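PDB 3K6J: protein F01G10.3, confirmed by transcript evidence from Caenorhabditis elegans, which probably oxidises (3S)-3-hydroxyacyl-CoA with NAD+, as the dehydrogenase part of a multifunctional enzyme thought also to have isomerase and lyase activities. Local coordinates for residues Q249-M252 / G256-P259; L258-D263 / K329-E334; D263-N268 / I353-V358. All blocks are in the same frame, centred on the assembly; numbering follows the deposited sequence.

Interaction 1 (Q249-M252 / G256-P259); sequences QKLM and GYLP
Leu251 O accepts a hydrogen bond from Tyr257 N at 3.1 Å, and this one backbone bond closes the tight connection between helix 234-253 and helix 259-269. The bond is bent, with 145° at the hydrogen, and the donor is tilted 23° from the carbonyl plane. The same oxygen lies in the plane of the Tyr257 ring, at its edge, 3.6 Å from Tyr257 CD1. One residue on, Met252 comes up against the Tyr257 carbonyl oxygen: its CA makes a CA-H...O contact with Tyr257 O at 3.4 Å, and Met252 CG comes within 3.2 Å of that oxygen. The Met252 and Pro259 side chains cross at about a right angle, Met252 SD 4.0 Å from Pro259 CG; beyond the sulfur the chain bends (chi3 -54°). Beside the backbone bond, Leu251 CB and Tyr257 CB pack at 4.3 Å. In the next shell Ile262 touches Leu251, Met252 and Tyr257, while Val358 of helix 355-375 lies against Leu251 and Tyr257. Phe319 backs both Met252 and Pro259. Leu258 takes the N-cap position, right before helix 259-269. The backbone bond thus pairs a carbonyl near the helix end with a loop amide, beside apolar packing of Leu251, Met252 and Pro259, and the methionine sulfur rests on the first residue of the next helix.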
ATOM      1  N   GLN A 249       8.679  -6.150  16.892  1.00 38.16           N
ATOM      2  CA  GLN A 249       8.275  -6.976  18.008  1.00 39.50           C
ATOM      3  C   GLN A 249       9.448  -7.319  18.926  1.00 40.25           C
ATOM      4  O   GLN A 249       9.299  -7.274  20.153  1.00 40.75           O
ATOM      5  CB  GLN A 249       7.570  -8.224  17.515  1.00 39.38           C
ATOM      6  CG  GLN A 249       6.262  -7.892  16.826  1.00 40.43           C
ATOM      7  CD  GLN A 249       5.244  -8.985  16.977  1.00 43.07           C
ATOM      8  OE1 GLN A 249       4.868  -9.649  16.002  1.00 43.16           O
ATOM      9  NE2 GLN A 249       4.793  -9.195  18.210  1.00 44.01           N
ATOM     10  N   LYS A 250      10.611  -7.630  18.343  1.00 40.84           N
ATOM     11  CA  LYS A 250      11.805  -7.938  19.132  1.00 41.41           C
ATOM     12  C   LYS A 250      12.114  -6.813  20.120  1.00 42.85           C
ATOM     13  O   LYS A 250      12.576  -7.078  21.235  1.00 43.07           O
ATOM     14  CB  LYS A 250      13.017  -8.195  18.249  1.00 40.70           C
ATOM     15  CG  LYS A 250      13.077  -9.570  17.609  1.00 39.11           C
ATOM     16  CD  LYS A 250      14.257  -9.648  16.627  1.00 35.53           C
ATOM     17  CE  LYS A 250      14.216 -10.911  15.776  1.00 34.79           C
ATOM     18  NZ  LYS A 250      15.210 -10.815  14.665  1.00 35.79           N
ATOM     19  N   LEU A 251      11.841  -5.569  19.719  1.00 43.57           N
ATOM     20  CA  LEU A 251      12.072  -4.423  20.582  1.00 44.84           C
ATOM     21  C   LEU A 251      11.261  -4.517  21.874  1.00 46.15           C
ATOM     22  O   LEU A 251      11.660  -3.973  22.910  1.00 46.32           O
ATOM     23  CB  LEU A 251      11.749  -3.118  19.851  1.00 44.35           C
ATOM     24  CG  LEU A 251      12.732  -2.686  18.758  1.00 44.52           C
ATOM     25  CD1 LEU A 251      12.170  -1.508  17.955  1.00 43.73           C
ATOM     26  CD2 LEU A 251      14.125  -2.365  19.313  1.00 42.60           C
ATOM     27  N   MET A 252      10.123  -5.205  21.800  1.00 47.40           N
ATOM     28  CA  MET A 252       9.248  -5.371  22.951  1.00 48.57           C
ATOM     29  C   MET A 252       9.673  -6.543  23.835  1.00 49.38           C
ATOM     30  O   MET A 252       9.861  -6.359  25.040  1.00 49.99           O
ATOM     31  CB  MET A 252       7.778  -5.522  22.525  1.00 48.62           C
ATOM     32  CG  MET A 252       7.107  -4.230  22.072  1.00 47.67           C
ATOM     33  SD  MET A 252       5.377  -4.482  21.662  1.00 45.71           S
ATOM     34  CE  MET A 252       5.491  -5.815  20.461  1.00 47.10           C
ATOM     35  N   GLY A 256      13.132  -3.683  26.373  1.00 48.21           N
ATOM     36  CA  GLY A 256      11.984  -3.377  27.210  1.00 47.56           C
ATOM     37  C   GLY A 256      11.039  -2.366  26.623  1.00 47.05           C
ATOM     38  O   GLY A 256      10.268  -1.764  27.355  1.00 47.23           O
ATOM     39  N   TYR A 257      11.093  -2.161  25.309  1.00 46.36           N
ATOM     40  CA  TYR A 257      10.349  -1.048  24.704  1.00 45.43           C
ATOM     41  C   TYR A 257       8.842  -1.287  24.658  1.00 44.63           C
ATOM     42  O   TYR A 257       8.382  -2.387  24.380  1.00 44.09           O
ATOM     43  CB  TYR A 257      10.891  -0.702  23.318  1.00 45.50           C
ATOM     44  CG  TYR A 257      12.261  -0.049  23.316  1.00 45.40           C
ATOM     45  CD1 TYR A 257      13.419  -0.822  23.336  1.00 45.37           C
ATOM     46  CD2 TYR A 257      12.398   1.342  23.268  1.00 46.18           C
ATOM     47  CE1 TYR A 257      14.678  -0.241  23.320  1.00 45.62           C
ATOM     48  CE2 TYR A 257      13.672   1.946  23.247  1.00 46.30           C
ATOM     49  CZ  TYR A 257      14.800   1.140  23.276  1.00 46.25           C
ATOM     50  OH  TYR A 257      16.060   1.697  23.262  1.00 46.85           O
ATOM     51  N   LEU A 258       8.095  -0.236  24.985  1.00 44.00           N
ATOM     52  CA  LEU A 258       6.645  -0.257  24.964  1.00 43.56           C
ATOM     53  C   LEU A 258       6.164   0.327  23.628  1.00 43.22           C
ATOM     54  O   LEU A 258       6.892   1.094  22.982  1.00 42.84           O
ATOM     55  CB  LEU A 258       6.064   0.538  26.144  1.00 43.41           C
ATOM     56  CG  LEU A 258       6.677   0.433  27.546  1.00 44.57           C
ATOM     57  CD1 LEU A 258       5.801   1.126  28.597  1.00 44.35           C
ATOM     58  CD2 LEU A 258       6.962  -1.019  27.950  1.00 45.41           C
ATOM     59  N   PRO A 259       4.937  -0.043  23.208  1.00 42.68           N
ATOM     60  CA  PRO A 259       4.423   0.372  21.916  1.00 41.80           C
ATOM     61  C   PRO A 259       4.574   1.851  21.623  1.00 40.97           C
ATOM     62  O   PRO A 259       5.138   2.202  20.588  1.00 40.05           O
ATOM     63  CB  PRO A 259       2.960  -0.049  22.000  1.00 42.31           C
ATOM     64  CG  PRO A 259       3.068  -1.363  22.709  1.00 42.45           C
ATOM     65  CD  PRO A 259       4.083  -1.093  23.795  1.00 42.54           C
TER

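Interaction 2 (L258-D263 / K329-E334)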
ATOM      1  N   LEU A 258       8.095  -0.236  24.985  1.00 44.00           N
ATOM      2  CA  LEU A 258       6.645  -0.257  24.964  1.00 43.56           C
ATOM      3  C   LEU A 258       6.164   0.327  23.628  1.00 43.22           C
ATOM      4  O   LEU A 258       6.892   1.094  22.982  1.00 42.84           O
ATOM      5  CB  LEU A 258       6.064   0.538  26.144  1.00 43.41           C
ATOM      6  CG  LEU A 258       6.677   0.433  27.546  1.00 44.57           C
ATOM      7  CD1 LEU A 258       5.801   1.126  28.597  1.00 44.35           C
ATOM      8  CD2 LEU A 258       6.962  -1.019  27.950  1.00 45.41           C
ATOM      9  N   PRO A 259       4.937  -0.043  23.208  1.00 42.68           N
ATOM     10  CA  PRO A 259       4.423   0.372  21.916  1.00 41.80           C
ATOM     11  C   PRO A 259       4.574   1.851  21.623  1.00 40.97           C
ATOM     12  O   PRO A 259       5.138   2.202  20.588  1.00 40.05           O
ATOM     13  CB  PRO A 259       2.960  -0.049  22.000  1.00 42.31           C
ATOM     14  CG  PRO A 259       3.068  -1.363  22.709  1.00 42.45           C
ATOM     15  CD  PRO A 259       4.083  -1.093  23.795  1.00 42.54           C
ATOM     16  N   HIS A 260       4.093   2.711  22.519  1.00 40.59           N
ATOM     17  CA  HIS A 260       4.151   4.159  22.271  1.00 39.96           C
ATOM     18  C   HIS A 260       5.587   4.668  22.134  1.00 39.10           C
ATOM     19  O   HIS A 260       5.798   5.695  21.518  1.00 38.98           O
ATOM     20  CB  HIS A 260       3.382   4.963  23.336  1.00 40.47           C
ATOM     21  CG  HIS A 260       4.038   4.956  24.688  1.00 42.12           C
ATOM     22  ND1 HIS A 260       3.977   3.871  25.542  1.00 43.12           N
ATOM     23  CD2 HIS A 260       4.796   5.888  25.315  1.00 42.67           C
ATOM     24  CE1 HIS A 260       4.659   4.142  26.641  1.00 44.55           C
ATOM     25  NE2 HIS A 260       5.166   5.359  26.528  1.00 44.74           N
ATOM     26  N   GLN A 261       6.561   3.942  22.689  1.00 38.63           N
ATOM     27  CA  GLN A 261       7.980   4.339  22.594  1.00 38.33           C
ATOM     28  C   GLN A 261       8.563   4.045  21.209  1.00 37.45           C
ATOM     29  O   GLN A 261       9.177   4.916  20.579  1.00 37.26           O
ATOM     30  CB  GLN A 261       8.830   3.682  23.680  1.00 38.20           C
ATOM     31  CG  GLN A 261       8.294   3.933  25.072  1.00 39.00           C
ATOM     32  CD  GLN A 261       9.243   3.494  26.144  1.00 40.95           C
ATOM     33  OE1 GLN A 261       9.648   2.329  26.197  1.00 42.45           O
ATOM     34  NE2 GLN A 261       9.611   4.428  27.020  1.00 40.87           N
ATOM     35  N   ILE A 262       8.350   2.820  20.751  1.00 36.44           N
ATOM     36  CA  ILE A 262       8.664   2.421  19.382  1.00 35.42           C
ATOM     37  C   ILE A 262       7.962   3.321  18.350  1.00 34.95           C
ATOM     38  O   ILE A 262       8.613   3.891  17.468  1.00 35.08           O
ATOM     39  CB  ILE A 262       8.274   0.958  19.155  1.00 35.62           C
ATOM     40  CG1 ILE A 262       9.184   0.066  20.013  1.00 34.90           C
ATOM     41  CG2 ILE A 262       8.343   0.618  17.654  1.00 34.70           C
ATOM     42  CD1 ILE A 262       8.575  -1.191  20.457  1.00 33.70           C
ATOM     43  N   ASP A 263       6.650   3.465  18.480  1.00 33.77           N
ATOM     44  CA  ASP A 263       5.881   4.243  17.533  1.00 33.01           C
ATOM     45  C   ASP A 263       6.357   5.697  17.502  1.00 33.08           C
ATOM     46  O   ASP A 263       6.350   6.346  16.445  1.00 33.02           O
ATOM     47  CB  ASP A 263       4.399   4.156  17.865  1.00 32.95           C
ATOM     48  CG  ASP A 263       3.804   2.781  17.558  1.00 32.54           C
ATOM     49  OD1 ASP A 263       4.531   1.877  17.097  1.00 31.28           O
ATOM     50  OD2 ASP A 263       2.587   2.603  17.775  1.00 32.39           O
ATOM     51  N   LYS A 329      -7.377   6.616  21.104  1.00 64.68           N
ATOM     52  CA  LYS A 329      -6.179   5.860  21.454  1.00 64.05           C
ATOM     53  C   LYS A 329      -5.638   6.312  22.809  1.00 63.56           C
ATOM     54  O   LYS A 329      -5.559   7.509  23.088  1.00 63.35           O
ATOM     55  CB  LYS A 329      -5.107   6.051  20.370  1.00 63.96           C
ATOM     56  CG  LYS A 329      -3.978   5.016  20.377  1.00 63.98           C
ATOM     57  CD  LYS A 329      -2.735   5.488  19.594  1.00 64.09           C
ATOM     58  CE  LYS A 329      -3.017   5.674  18.109  1.00 64.27           C
ATOM     59  NZ  LYS A 329      -2.073   6.634  17.465  1.00 64.16           N
ATOM     60  N   GLU A 330      -5.266   5.344  23.638  1.00 63.03           N
ATOM     61  CA  GLU A 330      -4.751   5.612  24.972  1.00 62.74           C
ATOM     62  C   GLU A 330      -3.837   4.467  25.372  1.00 62.03           C
ATOM     63  O   GLU A 330      -4.055   3.328  24.964  1.00 61.85           O
ATOM     64  CB  GLU A 330      -5.917   5.740  25.960  1.00 63.09           C
ATOM     65  CG  GLU A 330      -5.628   6.528  27.228  1.00 64.16           C
ATOM     66  CD  GLU A 330      -6.851   6.613  28.146  1.00 66.27           C
ATOM     67  OE1 GLU A 330      -7.802   7.366  27.822  1.00 66.15           O
ATOM     68  OE2 GLU A 330      -6.865   5.926  29.192  1.00 66.71           O
ATOM     69  N   ASN A 331      -2.811   4.771  26.156  1.00 61.40           N
ATOM     70  CA  ASN A 331      -1.847   3.758  26.593  1.00 61.03           C
ATOM     71  C   ASN A 331      -2.511   2.745  27.527  1.00 60.91           C
ATOM     72  O   ASN A 331      -3.447   3.087  28.255  1.00 60.84           O
ATOM     73  CB  ASN A 331      -0.637   4.418  27.271  1.00 60.92           C
ATOM     74  CG  ASN A 331       0.314   5.122  26.279  1.00 61.08           C
ATOM     75  OD1 ASN A 331       1.454   5.411  26.625  1.00 61.51           O
ATOM     76  ND2 ASN A 331      -0.146   5.389  25.059  1.00 60.48           N
ATOM     77  N   ASP A 332      -2.036   1.502  27.499  1.00 60.77           N
ATOM     78  CA  ASP A 332      -2.646   0.433  28.290  1.00 60.52           C
ATOM     79  C   ASP A 332      -1.654  -0.216  29.231  1.00 60.64           C
ATOM     80  O   ASP A 332      -0.571  -0.660  28.832  1.00 60.51           O
ATOM     81  CB  ASP A 332      -3.295  -0.622  27.394  1.00 60.64           C
ATOM     82  CG  ASP A 332      -4.090  -1.658  28.182  1.00 60.64           C
ATOM     83  OD1 ASP A 332      -5.316  -1.485  28.345  1.00 61.07           O
ATOM     84  OD2 ASP A 332      -3.487  -2.648  28.637  1.00 60.57           O
ATOM     85  N   THR A 333      -2.053  -0.289  30.492  1.00 60.60           N
ATOM     86  CA  THR A 333      -1.154  -0.717  31.540  1.00 60.53           C
ATOM     87  C   THR A 333      -0.962  -2.235  31.535  1.00 60.49           C
ATOM     88  O   THR A 333       0.109  -2.730  31.877  1.00 60.48           O
ATOM     89  CB  THR A 333      -1.607  -0.153  32.913  1.00 60.71           C
ATOM     90  OG1 THR A 333      -0.537  -0.251  33.854  1.00 59.87           O
ATOM     91  CG2 THR A 333      -2.870  -0.857  33.444  1.00 60.91           C
ATOM     92  N   GLU A 334      -1.995  -2.964  31.122  1.00 60.62           N
ATOM     93  CA  GLU A 334      -1.932  -4.421  31.059  1.00 61.12           C
ATOM     94  C   GLU A 334      -0.947  -4.864  29.982  1.00 61.10           C
ATOM     95  O   GLU A 334      -0.278  -5.897  30.119  1.00 60.96           O
ATOM     96  CB  GLU A 334      -3.318  -5.027  30.792  1.00 61.24           C
ATOM     97  CG  GLU A 334      -3.398  -6.548  31.000  1.00 62.74           C
ATOM     98  CD  GLU A 334      -4.752  -7.140  30.614  1.00 65.82           C
ATOM     99  OE1 GLU A 334      -5.206  -6.928  29.464  1.00 65.68           O
ATOM    100  OE2 GLU A 334      -5.365  -7.832  31.462  1.00 66.99           O
TER
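Asn331 and His260 make the whole of this small surface contact, an amide oxygen set over an imidazole face. Segment 329-334 leads up to it as strand 329-330 of a two-stranded antiparallel hairpin with 321-322. Lys329 comes first, its NZ 6.2 Å from Asp263 OD2, too far for an ion pair; that carboxylate is instead held by Thr277, Tyr320 and the backbone N of Met276. Glu330 keeps to its own hairpin, pairing with Lys321 through both backbone and side chain. At Asn331 the side chain reaches across to helix 259-269. Asn331 OD1 stands 3.1 Å above the imidazole plane, displaced from the ring centre toward ND1; its nearest ring atom is His260 ND1, also at 3.1 Å, but the angle is too poor for a hydrogen bond. The amide and ring planes are 42° apart, so the groups are not stacked flat, and Asn331 ND2 swings back to 3.9 Å from His260 CB. In His260, chi1 (70°) places the ring beside the asparagine and chi2 (-77°) turns a face to it, while Gln261 CG lies over the opposite face. Tyr320 touches both residues from the neighbouring loop. Asp332 then N-caps helix 333-341, its OD2 accepting from the backbone N of Met335, and Thr333 and Glu334 begin that helix. With the oxygen above the ring instead of at an N-H in its plane, the attraction is probably weak, and would probably be stronger if the imidazole were protonated.

Interaction 3 (D263-N268 / I353-V358); sequences DKIITN and INDQDV
Two helices of the mostly helical C-terminal part, whose 235-322 region belongs to the 3-hydroxyacyl-CoA dehydrogenase C-terminal family, meet where the middle of helix 259-269 faces the first turn of helix 355-375, the backbones coming nearest at Ile265 and Asp355, 6.4 Å between their CA atoms. Asn354 holds the N-cap position of the later helix, whose first turn is closed by Val358 N bonding to Asn354 O. Across the gap Ile265 fits between Asp355 and Val358, which lie three residues apart, about one turn, on the same face of the helix. Its CG1 lies beside the backbone N (chi1 -70°) and the chain then extends, which sends Ile265 CD1 against Val358 CG1 at 3.7 Å. The other branch shares that methyl, Ile265 CG2 also standing 3.7 Å from Val358 CG1, and the two side chains cross at about a right angle. The Asp355 carboxylate crosses the Ile265 chain at a slant, Asp355 CG 3.8 Å from Ile265 CG1. Ile359, one turn on in helix 355-375, also touches Ile265. Cutting Ile265 back to an alanine would probably leave the Val358 methyls facing a gap and the Asp355 carboxylate without its apolar neighbour. Beside the isoleucine a water joins the helices: it accepts from Asn268 ND2 at 2.8 Å and donates to Asp355 OD1 at 2.6 Å.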
ATOM      1  N   ASP A 263       6.650   3.465  18.480  1.00 33.77           N
ATOM      2  CA  ASP A 263       5.881   4.243  17.533  1.00 33.01           C
ATOM      3  C   ASP A 263       6.357   5.697  17.502  1.00 33.08           C
ATOM      4  O   ASP A 263       6.350   6.346  16.445  1.00 33.02           O
ATOM      5  CB  ASP A 263       4.399   4.156  17.865  1.00 32.95           C
ATOM      6  CG  ASP A 263       3.804   2.781  17.558  1.00 32.54           C
ATOM      7  OD1 ASP A 263       4.531   1.877  17.097  1.00 31.28           O
ATOM      8  OD2 ASP A 263       2.587   2.603  17.775  1.00 32.39           O
ATOM      9  N   LYS A 264       6.808   6.193  18.651  1.00 32.49           N
ATOM     10  CA  LYS A 264       7.236   7.575  18.752  1.00 31.99           C
ATOM     11  C   LYS A 264       8.549   7.765  18.032  1.00 31.21           C
ATOM     12  O   LYS A 264       8.758   8.779  17.394  1.00 30.64           O
ATOM     13  CB  LYS A 264       7.345   8.019  20.212  1.00 32.60           C
ATOM     14  CG  LYS A 264       7.653   9.494  20.397  1.00 33.98           C
ATOM     15  CD  LYS A 264       6.500  10.352  19.911  1.00 37.98           C
ATOM     16  CE  LYS A 264       6.832  11.825  20.028  1.00 40.94           C
ATOM     17  NZ  LYS A 264       5.705  12.594  19.463  1.00 44.05           N
ATOM     18  N   ILE A 265       9.411   6.760  18.112  1.00 30.93           N
ATOM     19  CA  ILE A 265      10.697   6.800  17.452  1.00 30.70           C
ATOM     20  C   ILE A 265      10.514   6.764  15.923  1.00 30.91           C
ATOM     21  O   ILE A 265      11.144   7.532  15.184  1.00 31.10           O
ATOM     22  CB  ILE A 265      11.597   5.657  17.960  1.00 30.85           C
ATOM     23  CG1 ILE A 265      12.021   5.927  19.420  1.00 31.08           C
ATOM     24  CG2 ILE A 265      12.818   5.493  17.063  1.00 30.04           C
ATOM     25  CD1 ILE A 265      12.588   4.679  20.159  1.00 32.61           C
ATOM     26  N   ILE A 266       9.621   5.889  15.472  1.00 30.81           N
ATOM     27  CA  ILE A 266       9.218   5.789  14.072  1.00 30.23           C
ATOM     28  C   ILE A 266       8.598   7.083  13.528  1.00 30.14           C
ATOM     29  O   ILE A 266       8.964   7.540  12.435  1.00 30.33           O
ATOM     30  CB  ILE A 266       8.287   4.544  13.866  1.00 30.40           C
ATOM     31  CG1 ILE A 266       9.085   3.234  13.987  1.00 29.94           C
ATOM     32  CG2 ILE A 266       7.504   4.613  12.575  1.00 29.65           C
ATOM     33  CD1 ILE A 266      10.089   2.977  12.875  1.00 31.55           C
ATOM     34  N   THR A 267       7.680   7.689  14.276  1.00 29.89           N
ATOM     35  CA  THR A 267       7.035   8.911  13.787  1.00 29.75           C
ATOM     36  C   THR A 267       7.995  10.091  13.860  1.00 30.27           C
ATOM     37  O   THR A 267       7.908  11.009  13.047  1.00 29.89           O
ATOM     38  CB  THR A 267       5.685   9.239  14.509  1.00 29.80           C
ATOM     39  OG1 THR A 267       5.926   9.477  15.901  1.00 29.81           O
ATOM     40  CG2 THR A 267       4.687   8.091  14.350  1.00 28.07           C
ATOM     41  N   ASN A 268       8.911  10.057  14.831  1.00 30.16           N
ATOM     42  CA  ASN A 268       9.989  11.050  14.884  1.00 31.02           C
ATOM     43  C   ASN A 268      10.894  10.951  13.656  1.00 30.11           C
ATOM     44  O   ASN A 268      11.318  11.959  13.126  1.00 30.19           O
ATOM     45  CB  ASN A 268      10.853  10.926  16.162  1.00 31.03           C
ATOM     46  CG  ASN A 268      10.157  11.454  17.415  1.00 31.32           C
ATOM     47  OD1 ASN A 268       9.092  12.065  17.357  1.00 33.75           O
ATOM     48  ND2 ASN A 268      10.764  11.199  18.558  1.00 31.68           N
ATOM     49  N   ILE A 353      21.024   0.981  22.365  1.00 55.58           N
ATOM     50  CA  ILE A 353      21.194   1.941  23.469  1.00 55.60           C
ATOM     51  C   ILE A 353      20.378   3.234  23.309  1.00 55.26           C
ATOM     52  O   ILE A 353      20.001   3.869  24.302  1.00 55.65           O
ATOM     53  CB  ILE A 353      22.714   2.261  23.758  1.00 55.71           C
ATOM     54  CG1 ILE A 353      23.433   2.796  22.510  1.00 56.45           C
ATOM     55  CG2 ILE A 353      23.443   1.009  24.273  1.00 55.69           C
ATOM     56  CD1 ILE A 353      24.681   3.616  22.792  1.00 56.98           C
ATOM     57  N   ASN A 354      20.095   3.614  22.069  1.00 54.50           N
ATOM     58  CA  ASN A 354      19.462   4.904  21.792  1.00 53.50           C
ATOM     59  C   ASN A 354      18.443   4.830  20.647  1.00 52.28           C
ATOM     60  O   ASN A 354      18.251   3.768  20.041  1.00 51.71           O
ATOM     61  CB  ASN A 354      20.534   5.960  21.501  1.00 53.96           C
ATOM     62  CG  ASN A 354      21.413   5.585  20.321  1.00 55.65           C
ATOM     63  OD1 ASN A 354      22.442   4.926  20.485  1.00 57.98           O
ATOM     64  ND2 ASN A 354      21.001   5.984  19.121  1.00 56.71           N
ATOM     65  N   ASP A 355      17.793   5.961  20.378  1.00 50.62           N
ATOM     66  CA  ASP A 355      16.786   6.069  19.325  1.00 49.14           C
ATOM     67  C   ASP A 355      17.325   5.659  17.935  1.00 48.38           C
ATOM     68  O   ASP A 355      16.670   4.914  17.203  1.00 47.93           O
ATOM     69  CB  ASP A 355      16.222   7.496  19.279  1.00 49.01           C
ATOM     70  CG  ASP A 355      15.220   7.789  20.398  1.00 48.69           C
ATOM     71  OD1 ASP A 355      14.477   8.791  20.276  1.00 48.73           O
ATOM     72  OD2 ASP A 355      15.159   7.045  21.393  1.00 47.82           O
ATOM     73  N   GLN A 356      18.518   6.135  17.579  1.00 47.41           N
ATOM     74  CA  GLN A 356      19.116   5.795  16.283  1.00 46.44           C
ATOM     75  C   GLN A 356      19.288   4.286  16.081  1.00 45.23           C
ATOM     76  O   GLN A 356      18.961   3.782  15.016  1.00 45.63           O
ATOM     77  CB  GLN A 356      20.424   6.568  16.029  1.00 46.79           C
ATOM     78  CG  GLN A 356      20.926   6.518  14.578  1.00 49.22           C
ATOM     79  CD  GLN A 356      19.825   6.798  13.526  1.00 51.55           C
ATOM     80  OE1 GLN A 356      19.094   7.795  13.619  1.00 54.66           O
ATOM     81  NE2 GLN A 356      19.719   5.923  12.521  1.00 50.69           N
ATOM     82  N   ASP A 357      19.755   3.574  17.102  1.00 43.70           N
ATOM     83  CA  ASP A 357      19.879   2.113  17.052  1.00 42.24           C
ATOM     84  C   ASP A 357      18.536   1.408  16.861  1.00 41.24           C
ATOM     85  O   ASP A 357      18.462   0.393  16.159  1.00 40.53           O
ATOM     86  CB  ASP A 357      20.551   1.568  18.319  1.00 42.04           C
ATOM     87  CG  ASP A 357      21.994   2.053  18.489  1.00 42.99           C
ATOM     88  OD1 ASP A 357      22.484   2.037  19.645  1.00 44.66           O
ATOM     89  OD2 ASP A 357      22.633   2.452  17.491  1.00 40.07           O
ATOM     90  N   VAL A 358      17.500   1.932  17.520  1.00 39.78           N
ATOM     91  CA  VAL A 358      16.121   1.465  17.344  1.00 38.90           C
ATOM     92  C   VAL A 358      15.684   1.521  15.864  1.00 37.79           C
ATOM     93  O   VAL A 358      15.232   0.517  15.310  1.00 37.77           O
ATOM     94  CB  VAL A 358      15.128   2.280  18.239  1.00 38.79           C
ATOM     95  CG1 VAL A 358      13.682   1.944  17.903  1.00 38.53           C
ATOM     96  CG2 VAL A 358      15.402   2.006  19.727  1.00 39.78           C
TER
HETATM   97  O   HOH W   1      13.318  10.081  18.333  1.00 38.29           O

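How the interactions relate
From the N terminus, interaction 1 comes first and closes the short turn from helix 234-253 into helix 259-269. Interaction 2 opens on the end of that turn, sharing Leu258 and Pro259, and reaches over 65 intervening residues to the hairpin and the start of helix 333-341. Interaction 3 opens at Asp263, farther along the same helix, and reaches helix 355-375; since 329-334 falls between its segments, the two long-range contacts cross instead of nesting. Helix 259-269 therefore serves all three. Interactions 1 and 3 also meet directly where Tyr257 CE2 lies 4.3 Å from Ile265 CD1, part of the apolar packing around this helix.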